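Local coordinates for protein tannase (Fusobacterium nucleatum subsp. nucleatum ATCC 25586, PDB 6YQ4) that hydrolyses gallotannins, probably as an alpha/beta-hydrolase-type esterase, and binds a magnesium ion, at residues 71-76 with 110-115; 157-162 with 199-204. All coordinates share one frame; numbering follows the deposited sequence.

Interaction 1 (71-76 with 110-115)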
loop_
_atom_site.group_PDB
_atom_site.type_symbol
_atom_site.label_atom_id
_atom_site.label_comp_id
_atom_site.label_asym_id
_atom_site.label_seq_id
_atom_site.Cartn_x
_atom_site.Cartn_y
_atom_site.Cartn_z
ATOM N N ALA A 71 -21.077 -8.739 11.575
ATOM C CA ALA A 71 -20.629 -7.845 10.524
ATOM C C ALA A 71 -19.115 -7.867 10.402
ATOM O O ALA A 71 -18.412 -7.669 11.397
ATOM C CB ALA A 71 -21.111 -6.427 10.815
ATOM N N PRO A 72 -18.579 -8.096 9.211
ATOM C CA PRO A 72 -17.164 -7.801 8.969
ATOM C C PRO A 72 -16.824 -6.375 9.384
ATOM O O PRO A 72 -17.680 -5.482 9.389
ATOM C CB PRO A 72 -17.009 -7.992 7.455
ATOM C CG PRO A 72 -18.152 -8.819 7.046
ATOM C CD PRO A 72 -19.274 -8.581 8.013
ATOM N N ILE A 73 -15.556 -6.168 9.729
ATOM C CA ILE A 73 -15.052 -4.876 10.176
ATOM C C ILE A 73 -14.159 -4.344 9.068
ATOM O O ILE A 73 -13.138 -4.963 8.729
ATOM C CB ILE A 73 -14.316 -4.986 11.525
ATOM C CG1 ILE A 73 -15.291 -5.446 12.616
ATOM C CG2 ILE A 73 -13.688 -3.642 11.941
ATOM C CD1 ILE A 73 -14.689 -5.504 14.001
ATOM N N PHE A 74 -14.567 -3.215 8.479
ATOM C CA PHE A 74 -13.823 -2.569 7.408
ATOM C C PHE A 74 -12.811 -1.611 8.031
ATOM O O PHE A 74 -13.191 -0.698 8.776
ATOM C CB PHE A 74 -14.777 -1.837 6.463
ATOM C CG PHE A 74 -14.092 -1.195 5.272
ATOM C CD1 PHE A 74 -13.507 -1.983 4.281
ATOM C CD2 PHE A 74 -14.047 0.191 5.140
ATOM C CE1 PHE A 74 -12.879 -1.402 3.180
ATOM C CE2 PHE A 74 -13.413 0.787 4.037
ATOM C CZ PHE A 74 -12.814 -0.020 3.052
ATOM N N PHE A 75 -11.534 -1.807 7.698
ATOM C CA PHE A 75 -10.393 -1.179 8.369
ATOM C C PHE A 75 -9.562 -0.328 7.397
ATOM O O PHE A 75 -8.436 -0.702 7.042
ATOM C CB PHE A 75 -9.561 -2.295 9.009
ATOM C CG PHE A 75 -8.531 -1.826 9.996
ATOM C CD1 PHE A 75 -8.901 -1.443 11.284
ATOM C CD2 PHE A 75 -7.183 -1.795 9.656
ATOM C CE1 PHE A 75 -7.945 -0.988 12.207
ATOM C CE2 PHE A 75 -6.219 -1.363 10.582
ATOM C CZ PHE A 75 -6.605 -0.960 11.852
ATOM N N PRO A 76 -10.073 0.833 6.964
ATOM C CA PRO A 76 -9.276 1.714 6.079
ATOM C C PRO A 76 -8.285 2.616 6.816
ATOM O O PRO A 76 -8.613 3.235 7.829
ATOM C CB PRO A 76 -10.343 2.573 5.383
ATOM C CG PRO A 76 -11.445 2.694 6.430
ATOM C CD PRO A 76 -11.424 1.383 7.222
ATOM N N VAL A 110 -19.255 -2.833 9.990
ATOM C CA VAL A 110 -18.716 -1.932 10.998
ATOM C C VAL A 110 -17.433 -1.312 10.450
ATOM O O VAL A 110 -16.634 -1.971 9.774
ATOM C CB VAL A 110 -18.478 -2.674 12.325
ATOM C CG1 VAL A 110 -17.535 -1.876 13.223
ATOM C CG2 VAL A 110 -19.789 -2.914 13.040
ATOM N N VAL A 111 -17.243 -0.026 10.700
ATOM C CA VAL A 111 -16.084 0.694 10.192
ATOM C C VAL A 111 -15.231 1.118 11.372
ATOM O O VAL A 111 -15.705 1.830 12.265
ATOM C CB VAL A 111 -16.495 1.905 9.353
ATOM C CG1 VAL A 111 -15.252 2.719 8.974
ATOM C CG2 VAL A 111 -17.244 1.437 8.121
ATOM N N ALA A 112 -13.983 0.657 11.388
ATOM C CA ALA A 112 -12.966 1.124 12.321
ATOM C C ALA A 112 -11.845 1.681 11.462
ATOM O O ALA A 112 -11.245 0.944 10.673
ATOM C CB ALA A 112 -12.474 0.006 13.237
ATOM N N ALA A 113 -11.598 2.981 11.584
ATOM C CA ALA A 113 -10.673 3.705 10.708
ATOM C C ALA A 113 -9.574 4.347 11.550
ATOM O O ALA A 113 -9.786 5.424 12.144
ATOM C CB ALA A 113 -11.424 4.771 9.899
ATOM N N PRO A 114 -8.394 3.743 11.634
ATOM C CA PRO A 114 -7.351 4.287 12.503
ATOM C C PRO A 114 -6.528 5.357 11.809
ATOM O O PRO A 114 -6.235 5.269 10.609
ATOM C CB PRO A 114 -6.477 3.070 12.780
ATOM C CG PRO A 114 -6.493 2.384 11.461
ATOM C CD PRO A 114 -7.910 2.551 10.918
ATOM N N GLY A 115 -6.137 6.377 12.594
ATOM C CA GLY A 115 -4.992 7.170 12.225
ATOM C C GLY A 115 -3.702 6.451 12.589
ATOM O O GLY A 115 -3.708 5.446 13.304
HETATM O O HOH W 1 -8.569 5.737 8.889
#
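Pro-114 brings its CD and CG over one face of the Phe-75 ring, toward the rim, where strands 73-76 and 110-114 run side by side, the two parallel strands of a beta-alpha-beta unit whose helix is 100-106, in the central sheet of an alpha/beta-hydrolase fold. The two side chains cross at about a right angle. CD of Pro-114 makes a CH-pi contact 4.0 Å from the centroid of the Phe-75 ring, 19° off its normal, while CG of Pro-114 comes to 3.4 Å from CZ of Phe-75. The Phe-75 side chain leaves its strand with CG anti to the backbone N (chi1 -167°), which carries the ring along the sheet to reach the proline two residues past its neighbour Ala-112. On this same face, Ile-73 turns its CG2 branch to CB of Ala-112, at 4.1 Å, and its CG1 branch packs on CB of Val-110. Helix 134-148 closes over Phe-75 and Pro-114 with Val-143, Leu-146, Leu-139 and Ala-142. Phe-74 and Val-111 point to the other face, toward helix 100-106; there CB of Phe-74 only brushes CG2 of Val-111, and the ring swings away to meet Phe-486. The backbone ladder has three bonds, the shortest from Phe-74 N to Val-110 O at 2.7 Å; Pro-72 O takes Val-110 N, and Phe-74 O takes Ala-112 N. Pro-76 has no N-H to continue the ladder, and its CD lies 3.5 Å from Ala-112 O, which instead receives a nearly straight CA-H...O contact from Phe-75 (171°). Beyond it one water donates to both strands, bonding Pro-76 O at 2.7 Å and Pro-114 O at 2.9 Å.

Interaction 2 (157-162 with 199-204)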
loop_
_atom_site.group_PDB
_atom_site.type_symbol
_atom_site.label_atom_id
_atom_site.label_comp_id
_atom_site.label_asym_id
_atom_site.label_seq_id
_atom_site.Cartn_x
_atom_site.Cartn_y
_atom_site.Cartn_z
ATOM N N ALA A 157 -14.409 -9.249 15.226
ATOM C CA ALA A 157 -12.984 -8.965 15.076
ATOM C C ALA A 157 -12.231 -10.037 14.294
ATOM O O ALA A 157 -11.089 -9.802 13.884
ATOM C CB ALA A 157 -12.340 -8.778 16.451
ATOM N N ASN A 158 -12.823 -11.199 14.076
ATOM C CA ASN A 158 -12.193 -12.231 13.265
ATOM C C ASN A 158 -12.349 -11.985 11.784
ATOM O O ASN A 158 -11.906 -12.820 10.986
ATOM C CB ASN A 158 -12.777 -13.592 13.608
ATOM C CG ASN A 158 -12.545 -13.955 15.034
ATOM O OD1 ASN A 158 -11.399 -14.104 15.457
ATOM N ND2 ASN A 158 -13.621 -14.090 15.800
ATOM N N LYS A 159 -12.980 -10.874 11.402
ATOM C CA LYS A 159 -13.213 -10.552 10.003
ATOM C C LYS A 159 -12.882 -9.082 9.746
ATOM O O LYS A 159 -13.726 -8.276 9.353
ATOM C CB LYS A 159 -14.640 -10.912 9.601
ATOM C CG LYS A 159 -14.860 -12.405 9.611
ATOM C CD LYS A 159 -15.960 -12.823 8.696
ATOM C CE LYS A 159 -16.575 -14.117 9.211
ATOM N NZ LYS A 159 -16.680 -15.120 8.125
ATOM N N ILE A 160 -11.615 -8.745 9.972
ATOM C CA ILE A 160 -11.093 -7.412 9.711
ATOM C C ILE A 160 -10.566 -7.378 8.283
ATOM O O ILE A 160 -9.671 -8.152 7.929
ATOM C CB ILE A 160 -9.987 -7.044 10.715
ATOM C CG1 ILE A 160 -10.568 -6.834 12.119
ATOM C CG2 ILE A 160 -9.258 -5.792 10.270
ATOM C CD1 ILE A 160 -9.503 -6.628 13.191
ATOM N N ILE A 161 -11.102 -6.480 7.460
ATOM C CA ILE A 161 -10.594 -6.276 6.106
ATOM C C ILE A 161 -9.848 -4.953 6.085
ATOM O O ILE A 161 -10.452 -3.880 6.223
ATOM C CB ILE A 161 -11.701 -6.293 5.044
ATOM C CG1 ILE A 161 -12.559 -7.553 5.196
ATOM C CG2 ILE A 161 -11.070 -6.185 3.617
ATOM C CD1 ILE A 161 -13.801 -7.359 6.041
ATOM N N SER A 162 -8.536 -5.036 5.897
ATOM C CA SER A 162 -7.689 -3.867 5.734
ATOM C C SER A 162 -7.839 -3.272 4.339
ATOM O O SER A 162 -8.004 -4.009 3.360
ATOM C CB SER A 162 -6.237 -4.268 5.967
ATOM O OG SER A 162 -5.408 -3.157 6.201
ATOM N N ASP A 199 -3.312 -10.173 13.754
ATOM C CA ASP A 199 -3.579 -10.780 12.454
ATOM C C ASP A 199 -4.951 -10.339 11.950
ATOM O O ASP A 199 -5.858 -10.062 12.741
ATOM C CB ASP A 199 -3.499 -12.303 12.548
ATOM C CG ASP A 199 -4.571 -12.884 13.437
ATOM O OD1 ASP A 199 -4.566 -12.575 14.649
ATOM O OD2 ASP A 199 -5.423 -13.640 12.921
ATOM N N ILE A 200 -5.102 -10.252 10.622
ATOM C CA ILE A 200 -6.342 -9.756 10.036
ATOM C C ILE A 200 -6.921 -10.789 9.073
ATOM O O ILE A 200 -6.286 -11.781 8.729
ATOM C CB ILE A 200 -6.178 -8.388 9.338
ATOM C CG1 ILE A 200 -5.172 -8.457 8.205
ATOM C CG2 ILE A 200 -5.736 -7.339 10.324
ATOM C CD1 ILE A 200 -5.276 -7.299 7.298
ATOM N N PHE A 201 -8.164 -10.533 8.643
ATOM C CA PHE A 201 -8.880 -11.514 7.839
ATOM C C PHE A 201 -8.560 -11.393 6.350
ATOM O O PHE A 201 -8.433 -12.412 5.662
ATOM C CB PHE A 201 -10.388 -11.399 8.080
ATOM C CG PHE A 201 -11.213 -12.386 7.276
ATOM C CD1 PHE A 201 -11.303 -13.719 7.648
ATOM C CD2 PHE A 201 -11.878 -11.972 6.127
ATOM C CE1 PHE A 201 -12.068 -14.643 6.888
ATOM C CE2 PHE A 201 -12.624 -12.862 5.367
ATOM C CZ PHE A 201 -12.725 -14.214 5.756
ATOM N N ALA A 202 -8.419 -10.177 5.830
ATOM C CA ALA A 202 -8.180 -10.005 4.405
ATOM C C ALA A 202 -7.540 -8.645 4.168
ATOM O O ALA A 202 -7.747 -7.709 4.935
ATOM C CB ALA A 202 -9.478 -10.135 3.600
ATOM N N VAL A 203 -6.752 -8.560 3.101
ATOM C CA VAL A 203 -6.011 -7.367 2.731
ATOM C C VAL A 203 -6.555 -6.882 1.401
ATOM O O VAL A 203 -6.693 -7.671 0.459
ATOM C CB VAL A 203 -4.500 -7.651 2.600
ATOM C CG1 VAL A 203 -3.798 -6.484 1.968
ATOM C CG2 VAL A 203 -3.892 -7.957 3.920
ATOM N N SER A 204 -6.852 -5.595 1.316
ATOM C CA SER A 204 -6.994 -4.925 0.039
ATOM C C SER A 204 -5.939 -3.832 -0.029
ATOM O O SER A 204 -5.779 -3.073 0.927
ATOM C CB SER A 204 -8.397 -4.334 -0.147
ATOM O OG SER A 204 -8.326 -3.271 -1.088
#
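Ile-160 O is gripped by two successive amides: Phe-201 N at 2.9 Å, in the carbonyl plane on a lone pair, and Ala-202 N at 3.2 Å, tilted 20° from that plane. The double grip comes where the chain turns into strand 202-204, which then pairs in parallel with 160-162 through Ser-162 N to Ala-202 O and Ser-204 N to Ser-162 O, the latter 2.8 Å long. Phe-201 points its CB at segment 157-162, 3.5 Å from Lys-159 CA, and with CG anti to its backbone N (chi1 180°) the ring stands off across the strand beside the Lys-159 side chain, whose CG lies over one face, offset toward the rim. Ile-200 instead holds CG1 between its backbone N and carbonyl carbon (chi1 60°), from where CD1 extends to within 3.4 Å of Ser-162 CB. Its other branch, CG2, meets CG2 of Ile-160 at 3.8 Å, the two side chains crossing at about a right angle. Strands 160-163 and 202-206 are neighbours in the hydrolase sheet, and the first leads into what is probably the nucleophile elbow. Helix 134-148 covers Ile-160, helix 167-177 covers Ile-200 and Ser-162, helix 482-493 packs on Ile-161, Phe-201 and Ala-202, and strands 73-76 and 435-439 flank the pair.

Interactions 1 and 2 are neighbouring parallel pairings of one sheet, joined where strand 73-76 lies beside 160-163: Phe-75 N probably bonds Ile-161 O, Ile-73 N probably bonds Lys-159 O, and Phe-75 CB packs on Ile-160 CG2. Helix 134-148 covers both on one face, and helix 482-493 reaches both on the other. Interaction 1 is buried throughout; where its prolines bring no N-H, carbon contacts take over, whereas interaction 2 keeps its amide bonds to the end of the segments. Interaction 2 is buried along its strands but opens toward solvent at Asn-158, with Lys-159 and Phe-201 partly exposed. Val-110 in one and Asn-158 in the other lie near residues that bind the magnesium ion.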